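Local coordinates for protein glycoside Hydrolase (Bacteroides uniformis, PDB 5TA0) that probably hydrolyses agarose chains, here seen as an engineered glutamate-to-glutamine variant with neoagaro-oligosaccharide bound, at residues A[324-329]-A[348-353]; A[46-51]-A[365-370]; A[299-304]-A[354-359]. All blocks are in the same frame, centred on the assembly; numbering follows the deposited sequence. Where two conformers were deposited one is given.

In the fold
All three contacts lie in the barrel of eight parallel strands, and they run from the glycan pocket outward to the helix layer. Contact 1 sets strand 321-326 and its exit loop against helix 340-358, with Gln-325 and Gln-329 directed to the bound glycan. Contact 2 closes the barrel between its first and last strands, about 11 Å from contact 1 between centres. Contact 3 pairs helix 340-358 with helix 298-315, again about 11 Å from contact 1 and about 14 Å from contact 2. Tyr-326 and Phe-357, stacked edge-to-face, link contacts 1 and 3, while Phe-48 and Ala-367 of contact 2 pack against Phe-357 of contact 3.

Contact 1: A[324-329]-A[348-353]; sequences SQYSAQ and KSTNSM. With GAL (beta-D-galactopyranose), chain C; AAL (3,6-anhydro-alpha-L-galactopyranose), chain B; GAL (beta-D-galactopyranose), chain D; EDO (1,2-ethanediol), chain O.
Ser-327 and Thr-350 bring the two backbones to 4.7 Å between their CA atoms, where the chain leaving strand 321-326 turns corners at Gln-325 and Ser-327 and passes close beside helix 340-358. These belong to one beta-alpha-beta unit of the barrel, and no hydrogen bond joins the two segments; the fit is one of shape. Tyr-326 does most of the work. Its CG is tucked between the backbone N and the carbonyl carbon (chi1 74°), a turn that sends the ring across the helix, at about a right angle to the Thr-350 side chain. Thr-350 O meets the ring edge near its plane, 3.6 Å from Tyr-326 CE1. Met-353 comes obliquely, running past the tyrosine in the opposite direction: its CB lies 3.6 Å from Tyr-326 CD1, and its SD is 4.9 Å from the ring centroid, a Met-aromatic contact. The extended methionine chain carries CE onward to 3.5 Å from Ser-327 O. One turn earlier, Thr-350 OG1 sits 3.1 Å from Ser-327 CB while its polar needs are met by Arg-346 O and an ethanediol molecule. Ser-349 OG lies beside the methyl of Ala-328, but its hydrogen bond goes to Asp-284. At the pocket end, Gln-329 grips one galactose with both ends of its amide: the O4 hydroxyl donates to Gln-329 OE1 at 2.8 Å, and NE2 donates at 2.9 Å to O3, the bridging oxygen to the next sugar. Gln-325, probably the glutamine that replaces a glutamate in this variant, faces another galactose. In this protein, then, the back of the strand end meets its helix by packing alone, with the hydroxyls of Ser-349 and Thr-350 satisfied by other partners, while at the front a single amide holds a glycosidic linkage as well as a hydroxyl.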
loop_
_atom_site.group_PDB
_atom_site.type_symbol
_atom_site.label_atom_id
_atom_site.label_comp_id
_atom_site.label_asym_id
_atom_site.label_seq_id
_atom_site.Cartn_x
_atom_site.Cartn_y
_atom_site.Cartn_z
ATOM N N SER A 324 3.796 3.699 1.136
ATOM C CA SER A 324 4.461 3.929 2.404
ATOM C C SER A 324 3.549 4.430 3.530
ATOM O O SER A 324 3.979 4.485 4.673
ATOM C CB SER A 324 5.645 4.860 2.255
ATOM O OG SER A 324 5.309 6.070 1.627
ATOM N N GLN A 325 2.322 4.797 3.173
ATOM C CA GLN A 325 1.228 5.077 4.131
ATOM C C GLN A 325 -0.083 4.652 3.500
ATOM O O GLN A 325 -0.367 5.072 2.377
ATOM C CB GLN A 325 1.095 6.563 4.460
ATOM C CG GLN A 325 2.261 7.184 5.227
ATOM C CD GLN A 325 2.101 8.681 5.444
ATOM O OE1 GLN A 325 0.959 9.231 5.461
ATOM N NE2 GLN A 325 3.208 9.353 5.635
ATOM N N TYR A 326 -0.880 3.870 4.212
ATOM C CA TYR A 326 -2.232 3.558 3.747
ATOM C C TYR A 326 -3.138 3.251 4.914
ATOM O O TYR A 326 -2.675 2.902 5.991
ATOM C CB TYR A 326 -2.237 2.403 2.755
ATOM C CG TYR A 326 -2.022 1.000 3.286
ATOM C CD1 TYR A 326 -3.107 0.188 3.605
ATOM C CD2 TYR A 326 -0.743 0.443 3.380
ATOM C CE1 TYR A 326 -2.944 -1.116 4.031
ATOM C CE2 TYR A 326 -0.563 -0.872 3.834
ATOM C CZ TYR A 326 -1.662 -1.650 4.113
ATOM O OH TYR A 326 -1.552 -2.972 4.507
ATOM N N SER A 327 -4.426 3.381 4.623
ATOM C CA SER A 327 -5.601 2.900 5.398
ATOM C C SER A 327 -6.726 3.911 5.192
ATOM O O SER A 327 -7.195 4.011 4.067
ATOM C CB SER A 327 -5.351 2.477 6.856
ATOM O OG SER A 327 -5.004 3.580 7.648
ATOM N N ALA A 328 -7.181 4.573 6.255
ATOM C CA ALA A 328 -8.261 5.571 6.137
ATOM C C ALA A 328 -7.801 6.896 6.726
ATOM O O ALA A 328 -6.997 6.939 7.675
ATOM C CB ALA A 328 -9.506 5.100 6.868
ATOM N N GLN A 329 -8.308 7.977 6.154
ATOM C CA GLN A 329 -8.266 9.279 6.793
ATOM C C GLN A 329 -9.680 9.518 7.299
ATOM O O GLN A 329 -10.615 9.415 6.516
ATOM C CB GLN A 329 -7.833 10.351 5.800
ATOM C CG GLN A 329 -7.864 11.734 6.409
ATOM C CD GLN A 329 -7.137 12.792 5.630
ATOM O OE1 GLN A 329 -6.702 12.580 4.489
ATOM N NE2 GLN A 329 -7.033 13.989 6.257
ATOM N N LYS A 348 -10.651 -1.496 9.043
ATOM C CA LYS A 348 -11.350 -2.113 7.898
ATOM C C LYS A 348 -10.723 -1.713 6.576
ATOM O O LYS A 348 -10.679 -2.504 5.643
ATOM C CB LYS A 348 -12.863 -1.852 7.937
ATOM C CG LYS A 348 -13.297 -0.429 7.715
ATOM C CD LYS A 348 -14.804 -0.280 7.931
ATOM C CE LYS A 348 -15.302 1.147 7.876
ATOM N NZ LYS A 348 -15.400 1.676 6.489
ATOM N N SER A 349 -10.218 -0.475 6.489
ATOM C CA SER A 349 -9.493 -0.053 5.292
ATOM C C SER A 349 -8.167 -0.793 5.167
ATOM O O SER A 349 -7.798 -1.199 4.063
ATOM C CB SER A 349 -9.274 1.455 5.308
ATOM O OG SER A 349 -10.496 2.131 5.018
ATOM N N THR A 350 -7.474 -0.965 6.282
ATOM C CA THR A 350 -6.202 -1.668 6.260
ATOM C C THR A 350 -6.339 -3.080 5.729
ATOM O O THR A 350 -5.575 -3.487 4.832
ATOM C CB THR A 350 -5.548 -1.716 7.648
ATOM O OG1 THR A 350 -5.388 -0.390 8.138
ATOM C CG2 THR A 350 -4.162 -2.347 7.540
ATOM N N ASN A 351 -7.293 -3.839 6.256
ATOM C CA ASN A 351 -7.423 -5.226 5.850
ATOM C C ASN A 351 -7.755 -5.367 4.365
ATOM O O ASN A 351 -7.176 -6.205 3.672
ATOM C CB ASN A 351 -8.487 -5.940 6.697
ATOM C CG ASN A 351 -7.976 -6.364 8.044
ATOM O OD1 ASN A 351 -6.843 -6.776 8.199
ATOM N ND2 ASN A 351 -8.803 -6.225 9.050
ATOM N N SER A 352 -8.685 -4.555 3.859
ATOM C CA SER A 352 -9.055 -4.632 2.460
ATOM C C SER A 352 -7.897 -4.240 1.549
ATOM O O SER A 352 -7.600 -4.943 0.577
ATOM C CB SER A 352 -10.296 -3.808 2.121
ATOM O OG SER A 352 -11.441 -4.305 2.790
ATOM N N MET A 353 -7.240 -3.102 1.832
ATOM C CA MET A 353 -6.130 -2.692 0.998
ATOM C C MET A 353 -4.997 -3.722 0.998
ATOM O O MET A 353 -4.427 -4.024 -0.068
ATOM C CB MET A 353 -5.620 -1.343 1.466
ATOM C CG MET A 353 -6.599 -0.214 1.172
ATOM S SD MET A 353 -5.803 1.392 1.380
ATOM C CE MET A 353 -7.173 2.455 0.944
HETATM C C1 GAL C . -9.223 18.023 3.661
HETATM C C2 GAL C . -8.233 17.509 4.684
HETATM C C3 GAL C . -6.919 17.092 4.029
HETATM C C4 GAL C . -7.176 16.172 2.844
HETATM C C5 GAL C . -8.165 16.832 1.891
HETATM C C6 GAL C . -8.406 15.989 0.655
HETATM O O1 GAL C . -10.507 18.301 4.252
HETATM O O2 GAL C . -7.932 18.515 5.649
HETATM O O3 GAL C . -6.144 16.477 5.063
HETATM O O4 GAL C . -7.719 14.916 3.278
HETATM O O5 GAL C . -9.385 17.052 2.615
HETATM O O6 GAL C . -9.308 16.661 -0.226
HETATM C C1 AAL B . -4.737 16.426 4.817
HETATM C C2 AAL B . -4.034 16.676 6.151
HETATM C C3 AAL B . -2.599 16.232 6.015
HETATM C C4 AAL B . -2.513 14.770 5.675
HETATM C C5 AAL B . -2.957 14.844 4.242
HETATM C C6 AAL B . -2.127 15.993 3.723
HETATM O O2 AAL B . -4.664 15.942 7.209
HETATM O O3 AAL B . -2.025 16.877 4.862
HETATM O O4 AAL B . -1.160 14.380 5.714
HETATM O O5 AAL B . -4.351 15.163 4.248
HETATM C C1 GAL D . -0.898 13.356 6.676
HETATM C C2 GAL D . 0.607 13.159 6.574
HETATM C C3 GAL D . 1.230 12.467 7.773
HETATM C C4 GAL D . 0.553 12.823 9.092
HETATM C C5 GAL D . -0.948 12.804 9.001
HETATM C C6 GAL D . -1.689 13.193 10.294
HETATM O O2 GAL D . 0.904 12.366 5.433
HETATM O O3 GAL D . 2.581 12.955 7.765
HETATM O O4 GAL D . 0.995 14.140 9.469
HETATM O O5 GAL D . -1.288 13.755 7.993
HETATM O O6 GAL D . -1.442 12.288 11.385
HETATM C C1 EDO O . -2.676 -1.145 11.825
HETATM O O1 EDO O . -2.229 -2.042 10.852
HETATM C C2 EDO O . -4.155 -1.031 11.553
HETATM O O2 EDO O . -4.276 0.079 10.669
#

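Contact 2: A[46-51]-A[365-370]; sequences PKFINF and CYAMPF
A chi1 of 58° swings the Asn-50 amide over its own backbone and out to Ala-367, in the neighbouring strand across the barrel closure. The meeting closes the parallel barrel, joining the first strand, 50-51, and the helical turn before it to the last, 364-369. Asn-50 ND2 spends its two hydrogens in different directions: one goes to Ala-367 O at 3.1 Å, from above the carbonyl plane, and the other to Pro-46 O at an N-H...O angle of 166°. Beside them Ala-367 N donates to Lys-47 O, also at 3.1 Å. The same ND2 lies in plane at the edge of the Tyr-366 ring, whereas OD1 fits against Met-368 CA and Pro-369 CD. Having an alanine here would probably leave Pro-46 O and Ala-367 O without their shared amide donor and open a gap beside Pro-369. Lys-47 lays its CG and CD along the backbone of Cys-365, and in the conformer given its NZ reaches Thr-361 O and Ile-364 O. Water completes the seam: one molecule donates to Phe-48 O at 2.7 Å and to Ala-367 O at 2.8 Å.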
loop_
_atom_site.group_PDB
_atom_site.type_symbol
_atom_site.label_atom_id
_atom_site.label_comp_id
_atom_site.label_asym_id
_atom_site.label_seq_id
_atom_site.Cartn_x
_atom_site.Cartn_y
_atom_site.Cartn_z
ATOM N N PRO A 46 7.562 -9.412 6.374
ATOM C CA PRO A 46 8.166 -8.080 6.488
ATOM C C PRO A 46 7.569 -7.030 5.557
ATOM O O PRO A 46 7.404 -5.860 5.971
ATOM C CB PRO A 46 9.650 -8.350 6.189
ATOM C CG PRO A 46 9.833 -9.778 6.637
ATOM C CD PRO A 46 8.595 -10.463 6.231
ATOM N N LYS A 47 7.234 -7.417 4.333
ATOM C CA LYS A 47 6.657 -6.503 3.359
ATOM C C LYS A 47 5.259 -6.015 3.724
ATOM O O LYS A 47 4.876 -4.919 3.309
ATOM C CB LYS A 47 6.585 -7.190 1.989
ATOM C CG LYS A 47 6.436 -6.235 0.834
ATOM C CD LYS A 47 6.873 -6.920 -0.450
ATOM C CE LYS A 47 5.866 -7.946 -0.946
ATOM N NZ LYS A 47 6.205 -8.492 -2.299
ATOM N N PHE A 48 4.500 -6.827 4.466
ATOM C CA PHE A 48 3.073 -6.586 4.717
ATOM C C PHE A 48 2.652 -6.404 6.169
ATOM O O PHE A 48 1.734 -5.593 6.439
ATOM C CB PHE A 48 2.233 -7.706 4.110
ATOM C CG PHE A 48 2.243 -7.734 2.613
ATOM C CD1 PHE A 48 1.869 -6.619 1.863
ATOM C CD2 PHE A 48 2.626 -8.884 1.935
ATOM C CE1 PHE A 48 1.858 -6.669 0.474
ATOM C CE2 PHE A 48 2.618 -8.928 0.546
ATOM C CZ PHE A 48 2.241 -7.820 -0.179
ATOM N N ILE A 49 3.231 -7.153 7.094
ATOM C CA ILE A 49 2.815 -7.076 8.516
ATOM C C ILE A 49 3.830 -6.219 9.253
ATOM O O ILE A 49 4.803 -6.689 9.846
ATOM C CB ILE A 49 2.649 -8.441 9.167
ATOM C CG1 ILE A 49 1.762 -9.349 8.300
ATOM C CG2 ILE A 49 2.111 -8.262 10.592
ATOM C CD1 ILE A 49 0.373 -8.831 7.993
ATOM N N ASN A 50 3.589 -4.914 9.189
ATOM C CA ASN A 50 4.541 -3.940 9.640
ATOM C C ASN A 50 3.800 -2.681 10.096
ATOM O O ASN A 50 2.563 -2.610 9.985
ATOM C CB ASN A 50 5.565 -3.657 8.539
ATOM C CG ASN A 50 4.892 -3.165 7.282
ATOM O OD1 ASN A 50 4.116 -2.192 7.351
ATOM N ND2 ASN A 50 5.130 -3.810 6.146
ATOM N N PHE A 51 4.534 -1.694 10.620
ATOM C CA PHE A 51 3.947 -0.402 10.980
ATOM C C PHE A 51 4.996 0.693 10.931
ATOM O O PHE A 51 6.205 0.424 10.742
ATOM C CB PHE A 51 3.167 -0.442 12.309
ATOM C CG PHE A 51 3.994 -0.516 13.578
ATOM C CD1 PHE A 51 3.853 0.440 14.583
ATOM C CD2 PHE A 51 4.841 -1.589 13.828
ATOM C CE1 PHE A 51 4.530 0.324 15.795
ATOM C CE2 PHE A 51 5.537 -1.687 15.034
ATOM C CZ PHE A 51 5.393 -0.729 16.007
ATOM N N CYS A 365 6.926 -3.575 -3.502
ATOM C CA CYS A 365 8.148 -3.787 -2.728
ATOM C C CYS A 365 7.947 -3.587 -1.233
ATOM O O CYS A 365 8.781 -3.997 -0.423
ATOM C CB CYS A 365 9.303 -2.923 -3.236
ATOM S SG CYS A 365 9.056 -1.133 -3.208
ATOM N N TYR A 366 6.864 -2.904 -0.839
ATOM C CA TYR A 366 6.624 -2.578 0.577
ATOM C C TYR A 366 5.257 -1.922 0.678
ATOM O O TYR A 366 4.940 -1.061 -0.157
ATOM C CB TYR A 366 7.671 -1.548 1.055
ATOM C CG TYR A 366 8.294 -1.742 2.423
ATOM C CD1 TYR A 366 9.619 -1.432 2.628
ATOM C CD2 TYR A 366 7.562 -2.191 3.508
ATOM C CE1 TYR A 366 10.210 -1.550 3.865
ATOM C CE2 TYR A 366 8.136 -2.345 4.752
ATOM C CZ TYR A 366 9.451 -1.998 4.944
ATOM O OH TYR A 366 9.981 -2.129 6.219
ATOM N N ALA A 367 4.449 -2.301 1.647
ATOM C CA ALA A 367 3.173 -1.634 1.891
ATOM C C ALA A 367 3.068 -1.472 3.396
ATOM O O ALA A 367 3.177 -2.489 4.127
ATOM C CB ALA A 367 2.013 -2.436 1.332
ATOM N N MET A 368 2.886 -0.247 3.889
ATOM C CA MET A 368 2.976 0.029 5.324
ATOM C C MET A 368 1.721 0.713 5.832
ATOM O O MET A 368 1.469 1.884 5.507
ATOM C CB MET A 368 4.199 0.893 5.612
ATOM C CG MET A 368 4.537 1.144 7.074
ATOM S SD MET A 368 6.216 1.764 7.294
ATOM C CE MET A 368 7.138 0.261 6.966
ATOM N N PRO A 369 0.922 -0.005 6.640
ATOM C CA PRO A 369 -0.237 0.673 7.238
ATOM C C PRO A 369 0.207 1.881 8.043
ATOM O O PRO A 369 1.227 1.827 8.756
ATOM C CB PRO A 369 -0.816 -0.384 8.156
ATOM C CG PRO A 369 -0.297 -1.686 7.697
ATOM C CD PRO A 369 1.038 -1.410 7.076
ATOM N N PHE A 370 -0.524 2.988 7.946
ATOM C CA PHE A 370 -0.173 4.177 8.701
ATOM C C PHE A 370 -0.692 4.063 10.124
ATOM O O PHE A 370 -1.801 4.451 10.463
ATOM C CB PHE A 370 -0.585 5.483 8.043
ATOM C CG PHE A 370 0.013 6.662 8.741
ATOM C CD1 PHE A 370 1.402 6.772 8.868
ATOM C CD2 PHE A 370 -0.787 7.611 9.362
ATOM C CE1 PHE A 370 1.975 7.833 9.535
ATOM C CE2 PHE A 370 -0.209 8.689 10.015
ATOM C CZ PHE A 370 1.175 8.791 10.123
HETATM O O HOH W 1 9.871 -4.820 6.765
HETATM O O HOH W 2 0.897 -4.011 4.406
#

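Contact 3: A[299-304]-A[354-359]; sequences NMEATM and LMQFME. With EDO (1,2-ethanediol), chain U.
Glu-301 and Gln-356 mark the nearest approach of two helices whose axes, over these short segments, come within 11.2 Å, their N-to-C directions inclined by 38°. At that spacing the side chains must bridge the gap, and they do so in a polar layer and an apolar one. In the polar layer Gln-356 extends straight from its helix, and NE2 donates to Glu-301 OE2 at 2.8 Å, the N-H pointing at the oxygen within the amide plane (167°). The carboxylate and amide are nearly coplanar, and OE2 accepts through its anti lone pair, on the side away from OE1. Gln-356 OE1 is taken by the backbone N of Gly-297, which fixes the rotation of the amide from its other end. A water sits 2.8 Å from both Glu-301 OE2 and Gln-356 O. The other carboxylate oxygen, OE1, forms salt bridges with Arg-360 and Arg-563; these charges, with Arg-592 bound to Glu-359, probably offset the nearness of the two acids, Glu-359 OE1 being 4.8 Å from Glu-301 OE2. In the apolar layer Met-300 bends at its last torsion, so that SD rests 3.7 Å from Gln-356 CD and the methyl CE reaches 3.3 Å from Phe-357 CE1, a tight contact made obliquely to the ring. Met-304, one turn on, brings SD to the ring's edge, 4.0 Å from Phe-357 CE1 and 5.2 Å from the centroid of its ring, a Met-aromatic contact. Phe-357 in turn stacks edge-to-face with Tyr-326 and touches Phe-48. Through Arg-563 the polar layer reaches strand 558-568 of the C-terminal beta domain. Neighbouring outer helices, roughly parallel and packed side by side around the parallel strands, are characteristic of a beta/alpha barrel.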
loop_
_atom_site.group_PDB
_atom_site.type_symbol
_atom_site.label_atom_id
_atom_site.label_comp_id
_atom_site.label_asym_id
_atom_site.label_seq_id
_atom_site.Cartn_x
_atom_site.Cartn_y
_atom_site.Cartn_z
ATOM N N ASN A 299 -11.584 1.071 -7.334
ATOM C CA ASN A 299 -10.885 2.361 -7.547
ATOM C C ASN A 299 -9.350 2.218 -7.456
ATOM O O ASN A 299 -8.643 2.582 -8.383
ATOM C CB ASN A 299 -11.447 3.405 -6.576
ATOM C CG ASN A 299 -10.763 4.752 -6.671
ATOM O OD1 ASN A 299 -9.990 5.128 -5.790
ATOM N ND2 ASN A 299 -10.998 5.471 -7.755
ATOM N N MET A 300 -8.839 1.672 -6.358
ATOM C CA MET A 300 -7.382 1.501 -6.246
ATOM C C MET A 300 -6.823 0.526 -7.277
ATOM O O MET A 300 -5.682 0.669 -7.707
ATOM C CB MET A 300 -6.966 1.122 -4.822
ATOM C CG MET A 300 -7.389 -0.240 -4.353
ATOM S SD MET A 300 -7.081 -0.543 -2.603
ATOM C CE MET A 300 -5.330 -0.878 -2.590
ATOM N N GLU A 301 -7.644 -0.413 -7.725
ATOM C CA GLU A 301 -7.214 -1.281 -8.818
ATOM C C GLU A 301 -6.925 -0.465 -10.096
ATOM O O GLU A 301 -5.974 -0.727 -10.833
ATOM C CB GLU A 301 -8.279 -2.350 -9.111
ATOM C CG GLU A 301 -8.479 -3.387 -8.012
ATOM C CD GLU A 301 -7.247 -4.226 -7.755
ATOM O OE1 GLU A 301 -6.622 -4.693 -8.724
ATOM O OE2 GLU A 301 -6.887 -4.379 -6.576
ATOM N N ALA A 302 -7.772 0.534 -10.353
ATOM C CA ALA A 302 -7.601 1.413 -11.509
ATOM C C ALA A 302 -6.355 2.296 -11.367
ATOM O O ALA A 302 -5.615 2.466 -12.323
ATOM C CB ALA A 302 -8.845 2.256 -11.726
ATOM N N THR A 303 -6.162 2.845 -10.170
ATOM C CA THR A 303 -4.981 3.658 -9.909
ATOM C C THR A 303 -3.705 2.868 -10.200
ATOM O O THR A 303 -2.831 3.299 -10.944
ATOM C CB THR A 303 -4.984 4.114 -8.444
ATOM O OG1 THR A 303 -6.237 4.769 -8.164
ATOM C CG2 THR A 303 -3.838 5.035 -8.139
ATOM N N MET A 304 -3.618 1.693 -9.589
ATOM C CA MET A 304 -2.390 0.874 -9.723
ATOM C C MET A 304 -2.188 0.341 -11.142
ATOM O O MET A 304 -1.078 0.380 -11.658
ATOM C CB MET A 304 -2.382 -0.232 -8.689
ATOM C CG MET A 304 -2.275 0.280 -7.273
ATOM S SD MET A 304 -2.084 -0.985 -6.001
ATOM C CE MET A 304 -3.724 -1.644 -6.001
ATOM N N LEU A 354 -4.696 -4.273 2.176
ATOM C CA LEU A 354 -3.684 -5.315 2.283
ATOM C C LEU A 354 -3.974 -6.474 1.355
ATOM O O LEU A 354 -3.094 -6.922 0.638
ATOM C CB LEU A 354 -3.553 -5.811 3.709
ATOM C CG LEU A 354 -2.666 -7.050 3.901
ATOM C CD1 LEU A 354 -1.257 -6.854 3.346
ATOM C CD2 LEU A 354 -2.572 -7.393 5.375
ATOM N N MET A 355 -5.203 -6.970 1.364
ATOM C CA MET A 355 -5.547 -8.077 0.459
ATOM C C MET A 355 -5.264 -7.712 -1.011
ATOM O O MET A 355 -4.744 -8.524 -1.797
ATOM C CB MET A 355 -7.019 -8.463 0.634
ATOM C CG MET A 355 -7.325 -9.094 1.983
ATOM S SD MET A 355 -6.721 -10.763 2.155
ATOM C CE MET A 355 -7.936 -11.733 1.237
ATOM N N GLN A 356 -5.575 -6.478 -1.387
ATOM C CA GLN A 356 -5.362 -6.028 -2.765
ATOM C C GLN A 356 -3.880 -5.897 -3.073
ATOM O O GLN A 356 -3.458 -6.309 -4.150
ATOM C CB GLN A 356 -6.149 -4.750 -3.059
ATOM C CG GLN A 356 -7.659 -5.001 -2.886
ATOM C CD GLN A 356 -8.565 -3.856 -3.234
ATOM O OE1 GLN A 356 -9.366 -3.401 -2.395
ATOM N NE2 GLN A 356 -8.503 -3.413 -4.483
ATOM N N PHE A 357 -3.063 -5.472 -2.111
ATOM C CA PHE A 357 -1.605 -5.418 -2.343
ATOM C C PHE A 357 -1.014 -6.824 -2.451
ATOM O O PHE A 357 -0.132 -7.052 -3.296
ATOM C CB PHE A 357 -0.872 -4.652 -1.239
ATOM C CG PHE A 357 -1.350 -3.223 -1.055
ATOM C CD1 PHE A 357 -1.635 -2.383 -2.151
ATOM C CD2 PHE A 357 -1.494 -2.724 0.222
ATOM C CE1 PHE A 357 -2.066 -1.078 -1.959
ATOM C CE2 PHE A 357 -1.898 -1.437 0.407
ATOM C CZ PHE A 357 -2.203 -0.622 -0.669
ATOM N N MET A 358 -1.554 -7.753 -1.682
ATOM C CA MET A 358 -1.092 -9.162 -1.727
ATOM C C MET A 358 -1.328 -9.758 -3.113
ATOM O O MET A 358 -0.535 -10.605 -3.566
ATOM C CB MET A 358 -1.797 -9.968 -0.637
ATOM C CG MET A 358 -1.248 -9.696 0.756
ATOM S SD MET A 358 -2.362 -10.125 2.130
ATOM C CE MET A 358 -2.440 -11.895 1.940
ATOM N N GLU A 359 -2.377 -9.330 -3.805
ATOM C CA GLU A 359 -2.631 -9.782 -5.172
ATOM C C GLU A 359 -1.579 -9.329 -6.160
ATOM O O GLU A 359 -1.543 -9.891 -7.249
ATOM C CB GLU A 359 -3.970 -9.301 -5.705
ATOM C CG GLU A 359 -5.161 -9.857 -5.008
ATOM C CD GLU A 359 -6.450 -9.293 -5.549
ATOM O OE1 GLU A 359 -6.607 -9.206 -6.789
ATOM O OE2 GLU A 359 -7.293 -8.956 -4.720
HETATM C C1 EDO U . -11.702 7.631 -3.236
HETATM O O1 EDO U . -11.071 7.493 -4.489
HETATM C C2 EDO U . -11.258 8.910 -2.580
HETATM O O2 EDO U . -10.835 8.543 -1.292
HETATM O O HOH W 3 -4.355 -5.457 -6.622
HETATM O O HOH W 4 -5.642 -7.275 -8.891
#